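Local coordinates for protein aminodeoxyfutalosine deaminase (Deinococcus radiodurans, PDB 2IMR) that catalyses the zinc-dependent deamination of aminodeoxyfutalosine to futalosine in menaquinone biosynthesis, and deaminates several adenosine derivatives to a lesser extent, at residues 83-88 with 411-416; 173-178 with 211-216; 335-340 with 373-378. All coordinates share one frame; numbering follows the deposited sequence.

Contact 1. Residues 83-88 with 411-416; sequences AEERAG and GFRWEL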
loop_
_atom_site.group_PDB
_atom_site.type_symbol
_atom_site.label_atom_id
_atom_site.label_comp_id
_atom_site.label_asym_id
_atom_site.label_seq_id
_atom_site.Cartn_x
_atom_site.Cartn_y
_atom_site.Cartn_z
ATOM N N ALA A 83 34.873 7.983 -15.985
ATOM C CA ALA A 83 34.076 8.011 -17.202
ATOM C C ALA A 83 32.614 8.100 -16.780
ATOM O O ALA A 83 32.216 7.483 -15.793
ATOM C CB ALA A 83 34.312 6.747 -18.010
ATOM N N GLU A 84 31.815 8.867 -17.514
ATOM C CA GLU A 84 30.405 9.003 -17.173
ATOM C C GLU A 84 29.508 8.041 -17.929
ATOM O O GLU A 84 29.796 7.647 -19.061
ATOM C CB GLU A 84 29.919 10.435 -17.406
ATOM C CG GLU A 84 30.272 11.383 -16.277
ATOM C CD GLU A 84 29.614 12.741 -16.420
ATOM O OE1 GLU A 84 28.364 12.802 -16.462
ATOM O OE2 GLU A 84 30.353 13.749 -16.483
ATOM N N GLU A 85 28.419 7.667 -17.273
ATOM C CA GLU A 85 27.425 6.759 -17.821
ATOM C C GLU A 85 26.047 7.275 -17.428
ATOM O O GLU A 85 25.801 7.530 -16.255
ATOM C CB GLU A 85 27.586 5.359 -17.224
ATOM C CG GLU A 85 28.716 4.515 -17.773
ATOM C CD GLU A 85 28.817 3.187 -17.046
ATOM O OE1 GLU A 85 27.761 2.586 -16.763
ATOM O OE2 GLU A 85 29.944 2.737 -16.755
ATOM N N ARG A 86 25.160 7.440 -18.404
ATOM C CA ARG A 86 23.795 7.872 -18.123
ATOM C C ARG A 86 23.091 6.606 -17.634
ATOM O O ARG A 86 22.902 5.665 -18.402
ATOM C CB ARG A 86 23.131 8.393 -19.400
ATOM C CG ARG A 86 21.607 8.444 -19.351
ATOM C CD ARG A 86 21.069 9.233 -18.163
ATOM N NE ARG A 86 19.608 9.290 -18.188
ATOM C CZ ARG A 86 18.856 9.906 -17.282
ATOM N NH1 ARG A 86 19.421 10.532 -16.258
ATOM N NH2 ARG A 86 17.533 9.900 -17.404
ATOM N N ALA A 87 22.707 6.578 -16.362
ATOM C CA ALA A 87 22.083 5.386 -15.797
ATOM C C ALA A 87 20.561 5.372 -15.696
ATOM O O ALA A 87 19.998 4.553 -14.973
ATOM C CB ALA A 87 22.692 5.098 -14.433
ATOM N N GLY A 88 19.893 6.269 -16.410
ATOM C CA GLY A 88 18.441 6.287 -16.369
ATOM C C GLY A 88 17.836 7.283 -15.401
ATOM O O GLY A 88 18.536 8.120 -14.831
ATOM N N GLY A 411 20.426 -4.128 -9.177
ATOM C CA GLY A 411 19.068 -3.918 -8.703
ATOM C C GLY A 411 18.778 -2.475 -8.321
ATOM O O GLY A 411 17.614 -2.085 -8.199
ATOM N N PHE A 412 19.829 -1.678 -8.129
ATOM C CA PHE A 412 19.677 -0.271 -7.753
ATOM C C PHE A 412 19.410 0.600 -8.968
ATOM O O PHE A 412 18.974 1.742 -8.846
ATOM C CB PHE A 412 20.947 0.235 -7.061
ATOM C CG PHE A 412 21.263 -0.469 -5.775
ATOM C CD1 PHE A 412 22.568 -0.497 -5.292
ATOM C CD2 PHE A 412 20.261 -1.084 -5.037
ATOM C CE1 PHE A 412 22.871 -1.131 -4.088
ATOM C CE2 PHE A 412 20.550 -1.720 -3.833
ATOM C CZ PHE A 412 21.859 -1.744 -3.357
ATOM N N ARG A 413 19.695 0.060 -10.144
ATOM C CA ARG A 413 19.502 0.788 -11.388
ATOM C C ARG A 413 18.144 0.367 -11.972
ATOM O O ARG A 413 18.047 -0.604 -12.721
ATOM C CB ARG A 413 20.658 0.441 -12.329
ATOM C CG ARG A 413 20.802 1.319 -13.539
ATOM C CD ARG A 413 22.210 1.151 -14.140
ATOM N NE ARG A 413 22.286 1.745 -15.465
ATOM C CZ ARG A 413 23.402 1.866 -16.174
ATOM N NH1 ARG A 413 24.561 1.432 -15.686
ATOM N NH2 ARG A 413 23.351 2.419 -17.377
ATOM N N TRP A 414 17.100 1.115 -11.626
ATOM C CA TRP A 414 15.743 0.801 -12.069
ATOM C C TRP A 414 15.520 0.610 -13.569
ATOM O O TRP A 414 14.660 -0.180 -13.966
ATOM C CB TRP A 414 14.773 1.861 -11.542
ATOM C CG TRP A 414 14.582 1.819 -10.052
ATOM C CD1 TRP A 414 15.393 1.214 -9.132
ATOM C CD2 TRP A 414 13.529 2.445 -9.306
ATOM N NE1 TRP A 414 14.911 1.424 -7.862
ATOM C CE2 TRP A 414 13.768 2.177 -7.939
ATOM C CE3 TRP A 414 12.408 3.208 -9.661
ATOM C CZ2 TRP A 414 12.925 2.646 -6.922
ATOM C CZ3 TRP A 414 11.565 3.678 -8.645
ATOM C CH2 TRP A 414 11.833 3.392 -7.295
ATOM N N GLU A 415 16.284 1.312 -14.404
ATOM C CA GLU A 415 16.105 1.186 -15.850
ATOM C C GLU A 415 16.402 -0.224 -16.374
ATOM O O GLU A 415 16.055 -0.551 -17.512
ATOM C CB GLU A 415 16.993 2.188 -16.599
ATOM C CG GLU A 415 18.468 1.817 -16.599
ATOM C CD GLU A 415 19.274 2.564 -17.643
ATOM O OE1 GLU A 415 18.701 2.967 -18.678
ATOM O OE2 GLU A 415 20.494 2.726 -17.439
ATOM N N LEU A 416 17.026 -1.056 -15.544
ATOM C CA LEU A 416 17.383 -2.421 -15.950
ATOM C C LEU A 416 16.473 -3.499 -15.360
ATOM O O LEU A 416 16.739 -4.701 -15.510
ATOM C CB LEU A 416 18.830 -2.721 -15.543
ATOM C CG LEU A 416 19.892 -1.684 -15.919
ATOM C CD1 LEU A 416 21.244 -2.103 -15.350
ATOM C CD2 LEU A 416 19.969 -1.547 -17.427
HETATM O O HOH W 1 26.103 2.271 -18.678
HETATM O O HOH W 2 20.644 4.910 -19.816
HETATM O O HOH W 3 17.751 3.530 -13.766
#

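Contact 2. Residues 173-178 with 211-216; sequences YFEVLN and SPHTPF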
loop_
_atom_site.group_PDB
_atom_site.type_symbol
_atom_site.label_atom_id
_atom_site.label_comp_id
_atom_site.label_asym_id
_atom_site.label_seq_id
_atom_site.Cartn_x
_atom_site.Cartn_y
_atom_site.Cartn_z
ATOM N N TYR A 173 -1.252 -9.049 5.879
ATOM C CA TYR A 173 -2.457 -8.650 6.603
ATOM C C TYR A 173 -3.639 -9.579 6.314
ATOM O O TYR A 173 -4.042 -9.733 5.157
ATOM C CB TYR A 173 -2.858 -7.229 6.201
ATOM C CG TYR A 173 -1.781 -6.173 6.347
ATOM C CD1 TYR A 173 -1.693 -5.386 7.495
ATOM C CD2 TYR A 173 -0.888 -5.920 5.303
ATOM C CE1 TYR A 173 -0.749 -4.367 7.596
ATOM C CE2 TYR A 173 0.058 -4.910 5.391
ATOM C CZ TYR A 173 0.122 -4.134 6.535
ATOM O OH TYR A 173 1.041 -3.114 6.599
ATOM N N PHE A 174 -4.206 -10.169 7.364
ATOM C CA PHE A 174 -5.351 -11.069 7.215
ATOM C C PHE A 174 -6.599 -10.205 7.090
ATOM O O PHE A 174 -6.922 -9.439 7.990
ATOM C CB PHE A 174 -5.460 -11.999 8.432
ATOM C CG PHE A 174 -6.503 -13.076 8.291
ATOM C CD1 PHE A 174 -6.601 -13.821 7.117
ATOM C CD2 PHE A 174 -7.362 -13.373 9.346
ATOM C CE1 PHE A 174 -7.540 -14.848 6.996
ATOM C CE2 PHE A 174 -8.307 -14.398 9.238
ATOM C CZ PHE A 174 -8.396 -15.139 8.060
ATOM N N GLU A 175 -7.306 -10.328 5.973
ATOM C CA GLU A 175 -8.489 -9.501 5.756
ATOM C C GLU A 175 -9.741 -10.014 6.457
ATOM O O GLU A 175 -10.034 -11.203 6.428
ATOM C CB GLU A 175 -8.757 -9.360 4.256
ATOM C CG GLU A 175 -9.638 -8.177 3.905
ATOM C CD GLU A 175 -9.704 -7.930 2.413
ATOM O OE1 GLU A 175 -10.207 -8.809 1.686
ATOM O OE2 GLU A 175 -9.248 -6.859 1.970
ATOM N N VAL A 176 -10.465 -9.103 7.101
ATOM C CA VAL A 176 -11.701 -9.454 7.796
ATOM C C VAL A 176 -12.830 -8.614 7.214
ATOM O O VAL A 176 -12.691 -7.406 7.046
ATOM C CB VAL A 176 -11.592 -9.193 9.306
ATOM C CG1 VAL A 176 -12.918 -9.534 9.990
ATOM C CG2 VAL A 176 -10.465 -10.030 9.887
ATOM N N LEU A 177 -13.951 -9.259 6.912
ATOM C CA LEU A 177 -15.081 -8.570 6.302
ATOM C C LEU A 177 -16.427 -9.093 6.797
ATOM O O LEU A 177 -16.759 -10.246 6.584
ATOM C CB LEU A 177 -14.990 -8.739 4.775
ATOM C CG LEU A 177 -15.881 -7.986 3.777
ATOM C CD1 LEU A 177 -15.420 -8.352 2.368
ATOM C CD2 LEU A 177 -17.355 -8.337 3.949
ATOM N N ASN A 178 -17.194 -8.237 7.466
ATOM C CA ASN A 178 -18.527 -8.602 7.942
ATOM C C ASN A 178 -19.179 -7.356 8.518
ATOM O O ASN A 178 -18.803 -6.893 9.589
ATOM C CB ASN A 178 -18.477 -9.689 9.013
ATOM C CG ASN A 178 -19.857 -10.231 9.331
ATOM O OD1 ASN A 178 -20.746 -9.483 9.731
ATOM N ND2 ASN A 178 -20.045 -11.532 9.141
ATOM N N SER A 211 -6.304 -6.706 8.608
ATOM C CA SER A 211 -6.903 -5.757 7.699
ATOM C C SER A 211 -8.418 -5.710 7.665
ATOM O O SER A 211 -9.049 -6.511 6.977
ATOM C CB SER A 211 -6.401 -5.992 6.275
ATOM O OG SER A 211 -7.066 -5.116 5.377
ATOM N N PRO A 212 -9.021 -4.792 8.438
ATOM C CA PRO A 212 -10.480 -4.655 8.441
ATOM C C PRO A 212 -10.709 -4.130 7.015
ATOM O O PRO A 212 -10.137 -3.105 6.640
ATOM C CB PRO A 212 -10.726 -3.572 9.493
ATOM C CG PRO A 212 -9.541 -3.707 10.424
ATOM C CD PRO A 212 -8.401 -3.929 9.462
ATOM N N HIS A 213 -11.524 -4.831 6.230
ATOM C CA HIS A 213 -11.760 -4.479 4.824
ATOM C C HIS A 213 -11.981 -2.999 4.507
ATOM O O HIS A 213 -11.144 -2.363 3.859
ATOM C CB HIS A 213 -12.929 -5.314 4.281
ATOM C CG HIS A 213 -13.090 -5.244 2.793
ATOM N ND1 HIS A 213 -14.317 -5.082 2.186
ATOM C CD2 HIS A 213 -12.187 -5.364 1.790
ATOM C CE1 HIS A 213 -14.165 -5.109 0.873
ATOM N NE2 HIS A 213 -12.882 -5.279 0.607
ATOM N N THR A 214 -13.119 -2.462 4.934
ATOM C CA THR A 214 -13.447 -1.059 4.700
ATOM C C THR A 214 -14.303 -0.587 5.864
ATOM O O THR A 214 -14.713 -1.389 6.704
ATOM C CB THR A 214 -14.281 -0.853 3.418
ATOM O OG1 THR A 214 -15.589 -1.405 3.613
ATOM C CG2 THR A 214 -13.610 -1.526 2.204
ATOM N N PRO A 215 -14.597 0.722 5.922
ATOM C CA PRO A 215 -15.423 1.224 7.024
ATOM C C PRO A 215 -16.892 0.822 6.885
ATOM O O PRO A 215 -17.661 0.954 7.834
ATOM C CB PRO A 215 -15.251 2.744 6.936
ATOM C CG PRO A 215 -13.946 2.925 6.198
ATOM C CD PRO A 215 -14.009 1.837 5.158
ATOM N N PHE A 216 -17.285 0.340 5.707
ATOM C CA PHE A 216 -18.679 -0.037 5.496
ATOM C C PHE A 216 -18.948 -1.526 5.301
ATOM O O PHE A 216 -20.104 -1.930 5.182
ATOM C CB PHE A 216 -19.272 0.765 4.330
ATOM C CG PHE A 216 -18.550 0.577 3.030
ATOM C CD1 PHE A 216 -18.948 -0.412 2.135
ATOM C CD2 PHE A 216 -17.468 1.387 2.699
ATOM C CE1 PHE A 216 -18.277 -0.591 0.926
ATOM C CE2 PHE A 216 -16.790 1.214 1.491
ATOM C CZ PHE A 216 -17.197 0.223 0.604
#

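Contact 3. Residues 335-340 with 373-378; sequences GTFDWP and QLYPGL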
loop_
_atom_site.group_PDB
_atom_site.type_symbol
_atom_site.label_atom_id
_atom_site.label_comp_id
_atom_site.label_asym_id
_atom_site.label_seq_id
_atom_site.Cartn_x
_atom_site.Cartn_y
_atom_site.Cartn_z
ATOM N N GLY A 335 -11.006 8.655 -8.924
ATOM C CA GLY A 335 -10.582 10.024 -8.722
ATOM C C GLY A 335 -9.088 9.948 -8.461
ATOM O O GLY A 335 -8.494 8.871 -8.587
ATOM N N THR A 336 -8.473 11.061 -8.078
ATOM C CA THR A 336 -7.034 11.070 -7.851
ATOM C C THR A 336 -6.633 11.461 -6.429
ATOM O O THR A 336 -7.101 12.465 -5.902
ATOM C CB THR A 336 -6.344 12.031 -8.850
ATOM O OG1 THR A 336 -6.680 11.642 -10.188
ATOM C CG2 THR A 336 -4.833 11.993 -8.687
ATOM N N PHE A 337 -5.778 10.639 -5.821
ATOM C CA PHE A 337 -5.255 10.868 -4.473
ATOM C C PHE A 337 -4.567 12.233 -4.468
ATOM O O PHE A 337 -3.738 12.512 -5.330
ATOM C CB PHE A 337 -4.237 9.770 -4.135
ATOM C CG PHE A 337 -3.492 9.983 -2.845
ATOM C CD1 PHE A 337 -4.142 9.880 -1.618
ATOM C CD2 PHE A 337 -2.120 10.247 -2.858
ATOM C CE1 PHE A 337 -3.443 10.030 -0.426
ATOM C CE2 PHE A 337 -1.411 10.398 -1.671
ATOM C CZ PHE A 337 -2.073 10.289 -0.448
ATOM N N ASP A 338 -4.905 13.077 -3.500
ATOM C CA ASP A 338 -4.298 14.406 -3.425
ATOM C C ASP A 338 -2.959 14.322 -2.698
ATOM O O ASP A 338 -2.848 14.700 -1.535
ATOM C CB ASP A 338 -5.228 15.373 -2.682
ATOM C CG ASP A 338 -4.874 16.827 -2.938
ATOM O OD1 ASP A 338 -3.708 17.097 -3.292
ATOM O OD2 ASP A 338 -5.755 17.694 -2.780
ATOM N N TRP A 339 -1.935 13.822 -3.381
ATOM C CA TRP A 339 -0.632 13.685 -2.749
ATOM C C TRP A 339 -0.097 15.022 -2.232
ATOM O O TRP A 339 0.365 15.113 -1.095
ATOM C CB TRP A 339 0.376 13.065 -3.723
ATOM C CG TRP A 339 1.584 12.474 -3.047
ATOM C CD1 TRP A 339 2.266 12.987 -1.980
ATOM C CD2 TRP A 339 2.281 11.283 -3.432
ATOM N NE1 TRP A 339 3.346 12.193 -1.680
ATOM C CE2 TRP A 339 3.378 11.140 -2.555
ATOM C CE3 TRP A 339 2.085 10.325 -4.436
ATOM C CZ2 TRP A 339 4.279 10.075 -2.651
ATOM C CZ3 TRP A 339 2.980 9.266 -4.535
ATOM C CH2 TRP A 339 4.065 9.149 -3.645
ATOM N N PRO A 340 -0.145 16.078 -3.058
ATOM C CA PRO A 340 0.377 17.350 -2.540
ATOM C C PRO A 340 -0.262 17.809 -1.228
ATOM O O PRO A 340 0.426 18.352 -0.356
ATOM C CB PRO A 340 0.156 18.330 -3.698
ATOM C CG PRO A 340 -0.856 17.655 -4.580
ATOM C CD PRO A 340 -0.532 16.196 -4.472
ATOM N N GLN A 373 3.348 11.683 -13.556
ATOM C CA GLN A 373 2.412 12.278 -14.492
ATOM C C GLN A 373 1.210 12.897 -13.776
ATOM O O GLN A 373 0.702 13.942 -14.185
ATOM C CB GLN A 373 1.965 11.215 -15.491
ATOM C CG GLN A 373 3.151 10.498 -16.115
ATOM C CD GLN A 373 2.756 9.319 -16.970
ATOM O OE1 GLN A 373 1.615 8.851 -16.922
ATOM N NE2 GLN A 373 3.708 8.818 -17.755
ATOM N N LEU A 374 0.760 12.253 -12.703
ATOM C CA LEU A 374 -0.377 12.763 -11.935
ATOM C C LEU A 374 -0.062 14.053 -11.191
ATOM O O LEU A 374 -0.918 14.931 -11.062
ATOM C CB LEU A 374 -0.834 11.738 -10.892
ATOM C CG LEU A 374 -1.456 10.417 -11.331
ATOM C CD1 LEU A 374 -1.698 9.549 -10.085
ATOM C CD2 LEU A 374 -2.762 10.675 -12.064
ATOM N N TYR A 375 1.159 14.164 -10.684
ATOM C CA TYR A 375 1.538 15.329 -9.898
ATOM C C TYR A 375 2.703 16.120 -10.481
ATOM O O TYR A 375 3.824 16.071 -9.968
ATOM C CB TYR A 375 1.861 14.875 -8.474
ATOM C CG TYR A 375 0.854 13.870 -7.939
ATOM C CD1 TYR A 375 1.187 12.522 -7.802
ATOM C CD2 TYR A 375 -0.438 14.266 -7.606
ATOM C CE1 TYR A 375 0.251 11.592 -7.350
ATOM C CE2 TYR A 375 -1.380 13.348 -7.151
ATOM C CZ TYR A 375 -1.030 12.016 -7.029
ATOM O OH TYR A 375 -1.970 11.107 -6.599
ATOM N N PRO A 376 2.440 16.889 -11.549
ATOM C CA PRO A 376 3.469 17.698 -12.211
ATOM C C PRO A 376 4.223 18.665 -11.303
ATOM O O PRO A 376 5.410 18.906 -11.502
ATOM C CB PRO A 376 2.688 18.414 -13.313
ATOM C CG PRO A 376 1.314 18.543 -12.724
ATOM C CD PRO A 376 1.109 17.177 -12.109
ATOM N N GLY A 377 3.540 19.214 -10.303
ATOM C CA GLY A 377 4.198 20.153 -9.409
ATOM C C GLY A 377 4.902 19.504 -8.233
ATOM O O GLY A 377 5.661 20.158 -7.514
ATOM N N LEU A 378 4.661 18.212 -8.036
ATOM C CA LEU A 378 5.267 17.489 -6.927
ATOM C C LEU A 378 6.713 17.090 -7.222
ATOM O O LEU A 378 7.020 16.541 -8.281
ATOM C CB LEU A 378 4.435 16.245 -6.615
ATOM C CG LEU A 378 4.728 15.511 -5.305
ATOM C CD1 LEU A 378 4.470 16.447 -4.130
ATOM C CD2 LEU A 378 3.840 14.280 -5.206
#

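Contact 1. Residues 83-88 with 411-416
Arg413 lies against Ala87, whose CB sits over one face of the guanidinium, off its centre and 3.5 Å from Arg413 NE. Glu85 comes in at the edge of the same group, crossing the arginine side chain at about a right angle. Its OE1 is 3.6 Å from Arg413 NH1, a rather long salt bridge. Water 1 reinforces it by donating to Glu85 OE1 and accepting from Arg413 NH2. Water 3 likewise joins Ala87 O to the backbone N of Glu415.

Behind this first shell, Glu415 fixes the rotation of the guanidinium. Arg413 grips it side-on, with NE and NH2 both bonded to the single atom Glu415 OE2, which lies in the guanidinium plane. The NE bond is the shorter, Arg413 NE to Glu415 OE2 2.8 Å. The extended arginine chain carries the guanidinium out to Ala87. Gly88 passes close to Glu415, and a side chain at Gly88 would clash with Glu415 CB. Backbone bonds from Glu85 and Ala87 to Thr42 tie strand 83-86 to strand 38-43, and Arg86 turns to a salt bridge with Asp44.

The arrangement is a salt-bridge network of Glu85, Arg413 and Glu415. It joins the edge of the small mixed sheet to the C-terminal segment, away from the zinc site.

Contact 2. Residues 173-178 with 211-216
Ser211 and Glu175 pair as neighbours in a parallel sheet, their CA atoms 4.5 Å apart. Three backbone bonds hold the tight part. Ser211 N donates to Phe174 O, Val176 N to Ser211 O, and His213 N to Val176 O at 2.9 Å, the last with an N-H...O angle of 167°. Tyr173 CB packs on Ser211 CB at 3.8 Å. Glu175 OE2 meets the edge of the buried His213 ring at CD2 (3.3 Å), with carboxylate and ring planes 72° apart.

The looser side is at Leu177, which is partly exposed. It runs beside His213, pointing the same way, and sets CD1 over one face of the imidazole, 3.8 Å from the ring centroid. His213 ND1 bonds to Thr217. An alanine at His213 would probably leave Leu177 CD1 without its ring face and Thr217 without this partner. Glu175 and His213 are predicted to bind substrate, and the nearest atom of the Glu175 side chain is about 5 Å from the zinc ion.

The segments end two strands of a beta-alpha-beta unit, 170-176 and 206-212, joined through helix 184-199. Val176 and Pro212 face helix 220-233. On the other face, Glu175 touches the zinc ligand His240 of strand 238-241.

Contact 3. Residues 335-340 with 373-378
Tyr375 OH donates a hydrogen bond to Phe337 O, 2.6 Å away. This is the polar tie of the contact. The donor is tilted 24° from the carbonyl plane. The hydroxyl also lies at the edge of the Phe337 ring, near its plane. Thr336 meets the tyrosine tip to tip, its CG2 3.7 Å from Tyr375 OH. The bond fixes the far end of the tyrosine on the backbone just before helix 339-344, where Asp338 takes the N-cap position and bonds to Ala341 N.

Aromatic and CH-pi contacts come next. Trp339 CB stands over the centre of the Tyr375 ring, 3.8 Å from its centroid. Leu374 CB covers the opposite face, which leaves the ring sandwiched. The edge of the indole turns toward the same face of Tyr375 as its CB, an edge-to-face pair with planes at 71°. Leu378 CD2 lies in turn over a face of the indole, 3.7 Å from the centroid of its five-membered ring. The Leu378 side chain crosses the tryptophan at about a right angle.

Plain apolar packing completes the contact. Pro340 CD touches Tyr375 CD2 at 3.7 Å. Tyr375 to Leu378 form a type I turn, and both side chains at its ends point toward 335-340.

The contact joins the start of helix 339-344 to the end of helix 365-374. Phe337 and Trp339 reach inward to strands 322-324 and 349-351, while Trp339 and Leu378 also pack on helix 380-395.

Contact 2 is the buried one, and contacts 1 and 3 are partly buried. Contact 2 is built on backbone bonds between parallel strands beside the metal site. Contact 3 relies on aromatic and apolar side chains around one hydroxyl bond, and joins helix ends beside strands 322-324 and 349-351. Contact 1 is made of charged groups and bridging waters, as suits its place at the small mixed sheet, its centre about 27 Å from the centre of the chain. Contacts 2 and 3 both belong to the amidohydrolase domain but have no strand or helix in common. Contacts 1 and 2 are on opposite sides of the chain centre, their own centres about 41 Å apart.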